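Long-range contact in inositol 2-dehydrogenase/D-chiro-inositol 3-dehydrogenase (PDB 4MIY), which catalyses the NAD-dependent oxidation of myo-inositol and D-chiro-inositol to their keto derivatives: residues Met1-Met13 / Gly27-Ala41. Residues are numbered along the deposited sequence; the frame is centred on the assembly and turned at random.
Sequences MVVKVGVIGTGAM and GAEVVAVTDIDHEAA. With NAD (nicotinamide-adenine-dinucleotide), chain E; SO4 (sulfate ion), chain I.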
ATOM      1  N   MET A   1      -7.438 -14.408 -43.105  1.00 42.57           N
ATOM      2  CA  MET A   1      -7.689 -15.837 -43.093  1.00 46.90           C
ATOM      3  C   MET A   1      -7.237 -16.561 -41.797  1.00 43.26           C
ATOM      4  O   MET A   1      -6.229 -16.227 -41.186  1.00 41.09           O
ATOM      5  CB  MET A   1      -7.115 -16.494 -44.341  1.00 43.46           C
ATOM      6  CG  MET A   1      -7.077 -18.011 -44.338  1.00 45.79           C
ATOM      7  SD  MET A   1      -6.906 -18.769 -45.968  1.00 64.89           S
ATOM      8  CE  MET A   1      -5.320 -18.117 -46.487  1.00 37.46           C
ATOM      9  N   VAL A   2      -8.012 -17.563 -41.431  1.00 37.45           N
ATOM     10  CA  VAL A   2      -7.974 -18.166 -40.119  1.00 30.81           C
ATOM     11  C   VAL A   2      -6.874 -19.185 -39.992  1.00 30.18           C
ATOM     12  O   VAL A   2      -6.665 -19.957 -40.885  1.00 30.06           O
ATOM     13  CB  VAL A   2      -9.301 -18.770 -39.839  1.00 29.93           C
ATOM     14  CG1 VAL A   2      -9.331 -19.442 -38.542  1.00 27.31           C
ATOM     15  CG2 VAL A   2     -10.310 -17.681 -39.829  1.00 33.44           C
ATOM     16  N   VAL A   3      -6.168 -19.155 -38.871  1.00 20.52           N
ATOM     17  CA  VAL A   3      -5.117 -20.106 -38.575  1.00 20.38           C
ATOM     18  C   VAL A   3      -5.736 -21.424 -38.142  1.00 19.32           C
ATOM     19  O   VAL A   3      -6.414 -21.471 -37.168  1.00 20.39           O
ATOM     20  CB  VAL A   3      -4.205 -19.621 -37.454  1.00 19.89           C
ATOM     21  CG1 VAL A   3      -3.224 -20.645 -37.125  1.00 20.66           C
ATOM     22  CG2 VAL A   3      -3.475 -18.363 -37.869  1.00 20.77           C
ATOM     23  N   LYS A   4      -5.486 -22.475 -38.911  0.83 17.32           N
ATOM     24  CA  LYS A   4      -6.064 -23.784 -38.641  0.83 17.57           C
ATOM     25  C   LYS A   4      -5.146 -24.605 -37.764  0.83 17.80           C
ATOM     26  O   LYS A   4      -4.019 -24.848 -38.083  0.83 16.12           O
ATOM     27  CB  LYS A   4      -6.331 -24.509 -39.953  0.83 20.09           C
ATOM     28  CG  LYS A   4      -7.328 -23.818 -40.813  0.83 21.98           C
ATOM     29  CD  LYS A   4      -7.807 -24.689 -41.913  0.83 30.30           C
ATOM     30  CE  LYS A   4      -9.059 -24.178 -42.476  0.83 31.39           C
ATOM     31  NZ  LYS A   4      -9.246 -24.966 -43.707  0.83 38.21           N
ATOM     32  N   VAL A   5      -5.691 -25.016 -36.635  1.00 19.69           N
ATOM     33  CA  VAL A   5      -4.905 -25.577 -35.564  1.00 19.90           C
ATOM     34  C   VAL A   5      -5.278 -27.036 -35.284  1.00 18.98           C
ATOM     35  O   VAL A   5      -6.418 -27.379 -35.264  1.00 20.28           O
ATOM     36  CB  VAL A   5      -5.091 -24.729 -34.280  1.00 18.43           C
ATOM     37  CG1 VAL A   5      -4.399 -25.325 -33.113  1.00 20.30           C
ATOM     38  CG2 VAL A   5      -4.574 -23.341 -34.511  1.00 20.72           C
ATOM     39  N   GLY A   6      -4.253 -27.844 -35.074  1.00 19.74           N
ATOM     40  CA  GLY A   6      -4.409 -29.126 -34.455  1.00 20.82           C
ATOM     41  C   GLY A   6      -3.870 -29.173 -33.021  1.00 19.68           C
ATOM     42  O   GLY A   6      -2.868 -28.619 -32.732  1.00 22.99           O
ATOM     43  N   VAL A   7      -4.570 -29.888 -32.163  1.00 21.94           N
ATOM     44  CA  VAL A   7      -4.183 -30.052 -30.769  1.00 20.32           C
ATOM     45  C   VAL A   7      -3.923 -31.513 -30.418  1.00 21.46           C
ATOM     46  O   VAL A   7      -4.752 -32.329 -30.591  1.00 24.60           O
ATOM     47  CB  VAL A   7      -5.242 -29.543 -29.825  1.00 21.19           C
ATOM     48  CG1 VAL A   7      -4.744 -29.580 -28.395  1.00 19.38           C
ATOM     49  CG2 VAL A   7      -5.713 -28.159 -30.194  1.00 24.12           C
ATOM     50  N   ILE A   8      -2.745 -31.763 -29.910  1.00 22.34           N
ATOM     51  CA  ILE A   8      -2.286 -33.064 -29.526  1.00 24.17           C
ATOM     52  C   ILE A   8      -2.208 -33.120 -28.012  1.00 22.91           C
ATOM     53  O   ILE A   8      -1.300 -32.588 -27.406  1.00 24.74           O
ATOM     54  CB  ILE A   8      -0.924 -33.321 -30.107  1.00 21.64           C
ATOM     55  CG1 ILE A   8      -0.965 -33.161 -31.615  1.00 23.72           C
ATOM     56  CG2 ILE A   8      -0.408 -34.707 -29.710  1.00 26.72           C
ATOM     57  CD1 ILE A   8       0.346 -33.039 -32.173  1.00 27.51           C
ATOM     58  N   GLY A   9      -3.188 -33.783 -27.442  1.00 24.95           N
ATOM     59  CA  GLY A   9      -3.338 -33.884 -26.018  1.00 25.58           C
ATOM     60  C   GLY A   9      -4.486 -33.024 -25.628  1.00 26.48           C
ATOM     61  O   GLY A   9      -4.359 -31.822 -25.590  1.00 26.37           O
ATOM     62  N   THR A  10      -5.598 -33.630 -25.309  1.00 25.98           N
ATOM     63  CA  THR A  10      -6.761 -32.893 -24.928  1.00 24.20           C
ATOM     64  C   THR A  10      -7.161 -33.141 -23.469  1.00 26.22           C
ATOM     65  O   THR A  10      -8.245 -33.523 -23.174  1.00 30.10           O
ATOM     66  CB  THR A  10      -7.933 -33.179 -25.870  1.00 29.64           C
ATOM     67  OG1 THR A  10      -8.266 -34.556 -25.811  1.00 30.15           O
ATOM     68  CG2 THR A  10      -7.539 -32.896 -27.274  1.00 27.65           C
ATOM     69  N   GLY A  11      -6.247 -32.881 -22.575  1.00 23.44           N
ATOM     70  CA  GLY A  11      -6.535 -32.971 -21.163  1.00 22.44           C
ATOM     71  C   GLY A  11      -6.888 -31.603 -20.644  1.00 22.81           C
ATOM     72  O   GLY A  11      -7.499 -30.835 -21.313  1.00 25.06           O
ATOM     73  N   ALA A  12      -6.513 -31.343 -19.406  1.00 24.18           N
ATOM     74  CA  ALA A  12      -6.827 -30.092 -18.754  1.00 23.30           C
ATOM     75  C   ALA A  12      -6.327 -28.840 -19.509  1.00 20.45           C
ATOM     76  O   ALA A  12      -7.089 -27.988 -19.806  1.00 21.92           O
ATOM     77  CB  ALA A  12      -6.262 -30.101 -17.347  1.00 25.96           C
ATOM     78  N   MET A  13      -5.047 -28.792 -19.766  1.00 19.93           N
ATOM     79  CA  MET A  13      -4.450 -27.628 -20.371  1.00 22.58           C
ATOM     80  C   MET A  13      -4.749 -27.633 -21.856  1.00 24.89           C
ATOM     81  O   MET A  13      -4.945 -26.616 -22.454  1.00 20.40           O
ATOM     82  CB  MET A  13      -2.962 -27.596 -20.061  1.00 22.04           C
ATOM     83  CG  MET A  13      -2.234 -26.349 -20.483  1.00 20.53           C
ATOM     84  SD  MET A  13      -3.081 -24.908 -19.813  1.00 24.30           S
ATOM     85  CE  MET A  13      -1.753 -23.742 -19.790  1.00 23.46           C
ATOM     86  N   GLY A  27      -8.811 -15.254 -34.494  1.00 18.70           N
ATOM     87  CA  GLY A  27      -8.020 -15.607 -35.650  1.00 18.32           C
ATOM     88  C   GLY A  27      -7.648 -17.053 -35.823  1.00 20.08           C
ATOM     89  O   GLY A  27      -6.874 -17.355 -36.673  1.00 21.34           O
ATOM     90  N   ALA A  28      -8.219 -17.938 -35.025  1.00 18.33           N
ATOM     91  CA  ALA A  28      -7.868 -19.339 -35.141  1.00 18.22           C
ATOM     92  C   ALA A  28      -9.081 -20.245 -35.112  1.00 20.79           C
ATOM     93  O   ALA A  28     -10.141 -19.850 -34.710  1.00 21.95           O
ATOM     94  CB  ALA A  28      -6.950 -19.702 -34.052  1.00 21.47           C
ATOM     95  N   GLU A  29      -8.897 -21.473 -35.554  1.00 21.40           N
ATOM     96  CA  GLU A  29      -9.927 -22.518 -35.431  1.00 23.70           C
ATOM     97  C   GLU A  29      -9.279 -23.860 -35.215  1.00 22.67           C
ATOM     98  O   GLU A  29      -8.348 -24.191 -35.887  1.00 20.97           O
ATOM     99  CB  GLU A  29     -10.796 -22.598 -36.679  1.00 25.60           C
ATOM    100  CG  GLU A  29     -11.788 -23.707 -36.651  1.00 27.39           C
ATOM    101  CD  GLU A  29     -12.559 -23.831 -37.947  1.00 36.35           C
ATOM    102  OE1 GLU A  29     -12.060 -23.359 -38.959  1.00 38.72           O
ATOM    103  OE2 GLU A  29     -13.653 -24.409 -37.937  1.00 40.27           O
ATOM    104  N   VAL A  30      -9.796 -24.609 -34.246  1.00 20.69           N
ATOM    105  CA  VAL A  30      -9.331 -25.953 -33.994  1.00 22.50           C
ATOM    106  C   VAL A  30     -10.076 -26.888 -34.935  1.00 23.90           C
ATOM    107  O   VAL A  30     -11.256 -27.010 -34.863  1.00 25.10           O
ATOM    108  CB  VAL A  30      -9.540 -26.411 -32.553  1.00 18.36           C
ATOM    109  CG1 VAL A  30      -8.889 -27.702 -32.342  1.00 22.23           C
ATOM    110  CG2 VAL A  30      -8.908 -25.464 -31.618  1.00 27.16           C
ATOM    111  N   VAL A  31      -9.318 -27.499 -35.837  1.00 22.80           N
ATOM    112  CA  VAL A  31      -9.859 -28.364 -36.865  1.00 21.19           C
ATOM    113  C   VAL A  31      -9.426 -29.819 -36.739  1.00 27.22           C
ATOM    114  O   VAL A  31      -9.890 -30.643 -37.472  1.00 26.49           O
ATOM    115  CB  VAL A  31      -9.470 -27.863 -38.284  1.00 24.49           C
ATOM    116  CG1 VAL A  31      -9.841 -26.443 -38.466  1.00 24.50           C
ATOM    117  CG2 VAL A  31      -8.048 -28.025 -38.504  1.00 21.43           C
ATOM    118  N   ALA A  32      -8.561 -30.128 -35.791  1.00 23.61           N
ATOM    119  CA  ALA A  32      -8.141 -31.504 -35.550  1.00 27.54           C
ATOM    120  C   ALA A  32      -7.680 -31.649 -34.121  1.00 31.47           C
ATOM    121  O   ALA A  32      -7.195 -30.710 -33.543  1.00 25.39           O
ATOM    122  CB  ALA A  32      -7.063 -31.889 -36.444  1.00 25.44           C
ATOM    123  N   VAL A  33      -7.829 -32.853 -33.595  1.00 29.03           N
ATOM    124  CA  VAL A  33      -7.373 -33.198 -32.268  1.00 25.62           C
ATOM    125  C   VAL A  33      -6.942 -34.643 -32.221  1.00 30.91           C
ATOM    126  O   VAL A  33      -7.385 -35.435 -33.010  1.00 29.69           O
ATOM    127  CB  VAL A  33      -8.487 -32.988 -31.174  1.00 29.61           C
ATOM    128  CG1 VAL A  33      -8.882 -31.599 -31.084  1.00 29.05           C
ATOM    129  CG2 VAL A  33      -9.690 -33.780 -31.464  1.00 31.92           C
ATOM    130  N   THR A  34      -6.049 -34.960 -31.305  1.00 26.52           N
ATOM    131  CA  THR A  34      -5.754 -36.334 -30.976  1.00 27.84           C
ATOM    132  C   THR A  34      -5.364 -36.467 -29.509  1.00 32.51           C
ATOM    133  O   THR A  34      -4.797 -35.581 -28.933  1.00 27.94           O
ATOM    134  CB  THR A  34      -4.666 -36.923 -31.891  1.00 27.75           C
ATOM    135  OG1 THR A  34      -4.518 -38.317 -31.643  1.00 32.40           O
ATOM    136  CG2 THR A  34      -3.342 -36.278 -31.694  1.00 28.68           C
ATOM    137  N   ASP A  35      -5.650 -37.623 -28.933  1.00 30.54           N
ATOM    138  CA  ASP A  35      -5.294 -37.922 -27.566  1.00 29.38           C
ATOM    139  C   ASP A  35      -5.089 -39.453 -27.521  1.00 32.31           C
ATOM    140  O   ASP A  35      -5.720 -40.159 -28.262  1.00 32.75           O
ATOM    141  CB  ASP A  35      -6.451 -37.471 -26.678  1.00 30.21           C
ATOM    142  CG  ASP A  35      -6.090 -37.397 -25.192  1.00 33.14           C
ATOM    143  OD1 ASP A  35      -6.032 -38.423 -24.551  1.00 33.11           O
ATOM    144  OD2 ASP A  35      -5.898 -36.307 -24.653  1.00 29.88           O
ATOM    145  N   ILE A  36      -4.205 -39.966 -26.696  1.00 29.98           N
ATOM    146  CA  ILE A  36      -4.151 -41.416 -26.557  1.00 31.49           C
ATOM    147  C   ILE A  36      -5.341 -41.963 -25.882  1.00 33.62           C
ATOM    148  O   ILE A  36      -5.537 -43.159 -25.898  1.00 35.35           O
ATOM    149  CB  ILE A  36      -2.982 -41.872 -25.790  1.00 28.46           C
ATOM    150  CG1 ILE A  36      -3.055 -41.343 -24.352  1.00 27.95           C
ATOM    151  CG2 ILE A  36      -1.739 -41.540 -26.518  1.00 29.91           C
ATOM    152  CD1 ILE A  36      -1.830 -41.579 -23.589  1.00 29.29           C
ATOM    153  N   ASP A  37      -6.125 -41.098 -25.273  1.00 32.80           N
ATOM    154  CA  ASP A  37      -7.416 -41.431 -24.763  1.00 34.48           C
ATOM    155  C   ASP A  37      -8.437 -40.913 -25.723  1.00 35.62           C
ATOM    156  O   ASP A  37      -8.935 -39.834 -25.599  1.00 36.65           O
ATOM    157  CB  ASP A  37      -7.613 -40.850 -23.373  1.00 36.47           C
ATOM    158  CG  ASP A  37      -9.010 -41.093 -22.788  1.00 37.65           C
ATOM    159  OD1 ASP A  37      -9.921 -41.499 -23.480  1.00 40.54           O
ATOM    160  OD2 ASP A  37      -9.198 -40.823 -21.610  1.00 44.17           O
ATOM    161  N   HIS A  38      -8.783 -41.751 -26.682  0.71 34.04           N
ATOM    162  CA  HIS A  38      -9.662 -41.371 -27.760  0.71 31.51           C
ATOM    163  C   HIS A  38     -10.931 -40.726 -27.323  0.71 33.22           C
ATOM    164  O   HIS A  38     -11.493 -39.895 -27.986  0.71 33.90           O
ATOM    165  CB  HIS A  38      -9.976 -42.589 -28.623  0.71 34.57           C
ATOM    166  CG  HIS A  38     -10.353 -42.235 -30.020  0.71 34.82           C
ATOM    167  ND1 HIS A  38     -11.659 -42.054 -30.405  0.71 34.44           N
ATOM    168  CD2 HIS A  38      -9.596 -41.979 -31.109  0.71 35.65           C
ATOM    169  CE1 HIS A  38     -11.688 -41.724 -31.678  0.71 34.30           C
ATOM    170  NE2 HIS A  38     -10.453 -41.680 -32.131  0.71 37.53           N
ATOM    171  N   GLU A  39     -11.363 -41.118 -26.158  0.73 34.61           N
ATOM    172  CA  GLU A  39     -12.549 -40.629 -25.570  0.73 33.12           C
ATOM    173  C   GLU A  39     -12.392 -39.180 -25.112  0.73 31.86           C
ATOM    174  O   GLU A  39     -13.327 -38.413 -25.153  0.73 32.58           O
ATOM    175  CB  GLU A  39     -12.795 -41.481 -24.356  0.73 37.25           C
ATOM    176  CG  GLU A  39     -13.799 -40.972 -23.464  0.73 37.95           C
ATOM    177  CD  GLU A  39     -15.138 -41.246 -23.995  0.73 48.47           C
ATOM    178  OE1 GLU A  39     -15.265 -42.311 -24.635  0.73 50.51           O
ATOM    179  OE2 GLU A  39     -16.063 -40.424 -23.781  0.73 50.79           O
ATOM    180  N   ALA A  40     -11.203 -38.840 -24.660  1.00 31.01           N
ATOM    181  CA  ALA A  40     -10.923 -37.486 -24.287  1.00 34.71           C
ATOM    182  C   ALA A  40     -10.991 -36.611 -25.526  1.00 34.96           C
ATOM    183  O   ALA A  40     -11.577 -35.561 -25.499  1.00 33.03           O
ATOM    184  CB  ALA A  40      -9.590 -37.415 -23.648  1.00 33.22           C
ATOM    185  N   ALA A  41     -10.438 -37.085 -26.614  1.00 34.19           N
ATOM    186  CA  ALA A  41     -10.445 -36.334 -27.851  1.00 31.52           C
ATOM    187  C   ALA A  41     -11.828 -36.084 -28.342  1.00 34.58           C
ATOM    188  O   ALA A  41     -12.157 -35.007 -28.747  1.00 33.27           O
ATOM    189  CB  ALA A  41      -9.615 -36.988 -28.877  1.00 32.25           C
TER
HETATM  190  PA  NAD E 401      -3.385 -33.884 -18.367  1.00 26.89           P
HETATM  191  O1A NAD E 401      -2.874 -35.143 -17.860  1.00 29.83           O
HETATM  192  O2A NAD E 401      -4.630 -33.392 -18.005  1.00 20.78           O
HETATM  193  O5B NAD E 401      -3.612 -33.953 -19.934  1.00 24.39           O
HETATM  194  C5B NAD E 401      -2.716 -34.473 -20.828  1.00 27.61           C
HETATM  195  C4B NAD E 401      -3.479 -35.167 -21.964  1.00 26.69           C
HETATM  196  O4B NAD E 401      -2.504 -35.704 -22.816  1.00 28.64           O
HETATM  197  C3B NAD E 401      -4.252 -36.412 -21.552  1.00 25.75           C
HETATM  198  O3B NAD E 401      -5.516 -36.362 -22.073  1.00 34.95           O
HETATM  199  C2B NAD E 401      -3.458 -37.574 -22.080  1.00 27.31           C
HETATM  200  O2B NAD E 401      -4.260 -38.684 -22.407  1.00 32.44           O
HETATM  201  C1B NAD E 401      -2.871 -37.000 -23.313  1.00 28.48           C
HETATM  202  N9A NAD E 401      -1.668 -37.647 -23.784  1.00 26.12           N
HETATM  203  C8A NAD E 401      -0.682 -38.136 -23.099  1.00 28.14           C
HETATM  204  N7A NAD E 401       0.304 -38.574 -23.871  1.00 32.06           N
HETATM  205  C5A NAD E 401      -0.068 -38.353 -25.116  1.00 27.67           C
HETATM  206  C6A NAD E 401       0.454 -38.588 -26.447  1.00 31.21           C
HETATM  207  N6A NAD E 401       1.626 -39.125 -26.676  1.00 30.49           N
HETATM  208  N1A NAD E 401      -0.269 -38.158 -27.455  1.00 27.07           N
HETATM  209  C2A NAD E 401      -1.421 -37.612 -27.322  1.00 26.21           C
HETATM  210  N3A NAD E 401      -1.978 -37.404 -26.149  1.00 28.11           N
HETATM  211  C4A NAD E 401      -1.347 -37.743 -25.042  1.00 26.76           C
HETATM  212  O3  NAD E 401      -2.181 -32.887 -18.138  1.00 24.15           O
HETATM  213  PN  NAD E 401      -2.189 -31.265 -18.361  1.00 24.09           P
HETATM  214  O1N NAD E 401      -2.334 -30.626 -17.059  1.00 25.87           O
HETATM  215  O2N NAD E 401      -3.251 -30.900 -19.224  1.00 25.13           O
HETATM  216  O5D NAD E 401      -0.768 -30.921 -18.792  1.00 21.23           O
HETATM  217  C5D NAD E 401      -0.408 -31.092 -20.140  1.00 23.54           C
HETATM  218  C4D NAD E 401       0.848 -30.350 -20.461  1.00 24.68           C
HETATM  219  O4D NAD E 401       0.589 -28.977 -20.228  1.00 33.06           O
HETATM  220  C3D NAD E 401       1.974 -30.773 -19.579  1.00 23.18           C
HETATM  221  O3D NAD E 401       3.148 -30.708 -20.325  1.00 26.94           O
HETATM  222  C2D NAD E 401       1.923 -29.680 -18.515  1.00 24.12           C
HETATM  223  O2D NAD E 401       3.191 -29.561 -17.995  1.00 26.36           O
HETATM  224  C1D NAD E 401       1.545 -28.476 -19.332  1.00 26.41           C
HETATM  225  N1N NAD E 401       0.985 -27.402 -18.511  1.00 26.08           N
HETATM  226  C2N NAD E 401       1.545 -26.195 -18.528  1.00 22.10           C
HETATM  227  C3N NAD E 401       1.098 -25.150 -17.747  1.00 23.23           C
HETATM  228  C7N NAD E 401       1.755 -23.791 -17.812  1.00 23.48           C
HETATM  229  O7N NAD E 401       2.379 -23.439 -18.761  1.00 23.97           O
HETATM  230  N7N NAD E 401       1.561 -23.037 -16.807  1.00 19.93           N
HETATM  231  C4N NAD E 401      -0.019 -25.367 -16.959  1.00 22.89           C
HETATM  232  C5N NAD E 401      -0.574 -26.627 -16.982  1.00 25.01           C
HETATM  233  C6N NAD E 401      -0.042 -27.624 -17.756  1.00 26.06           C
HETATM  234  S   SO4 I 405     -12.504 -14.467 -35.076  0.54 19.71           S
HETATM  235  O1  SO4 I 405     -11.349 -15.101 -35.556  0.54 20.89           O
HETATM  236  O2  SO4 I 405     -12.178 -13.268 -34.388  0.54 19.75           O
HETATM  237  O3  SO4 I 405     -13.396 -14.138 -36.098  0.54 25.54           O
HETATM  238  O4  SO4 I 405     -13.221 -15.381 -34.299  0.54 25.20           O
HETATM  239  O   HOH W   1      -5.744 -15.210 -38.374  1.00 32.93           O
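At the adenosine end of the NAD site, Thr10 and Asp35 meet where two neighbouring strands run out. Asp35 OD2 takes Thr10 N at 2.8 Å through its anti lone pair. Thr10 OG1 reaches the same oxygen at 3.2 Å, from above the carboxylate plane. The hydroxyl of Thr10 sits between its own backbone N and carbonyl carbon (chi1 61°), which leaves CG2 to pack 4.0 Å from Val33 CB. The hydroxyls of the adenosine ribose bind the same carboxylate: NAD O3B to Asp35 OD2 at 2.6 Å and NAD O2B to Asp35 OD1. Asp37 N also bonds to Asp35 OD1, an Asx turn. These bonds fix the rotation of the carboxylate. This is the first beta-alpha-beta unit of the Rossmann fold. Gly9 and Gly11 fit its GxGxxG pattern, and Ala12 N and Met13 N, at the start of helix 12-24, bond to the NAD diphosphate. Strands 3-8 and 28-34 pair in parallel, from Val3 N to Gly27 O up to Gly9 N to Thr34 O. A beta bulge at Val31 shifts the register between Val5 and Gly6. Val7 CG2 meets Val30 CG1 at 3.9 Å on the face packed by helix 12-24. On the other face Ile8 and Thr34 lie side by side, CG2 to CG2 at 3.9 Å, while Thr34 OG1 bonds to Tyr55 O. Ile8 CG2 also touches the adenine at NAD C2A, 3.9 Å away.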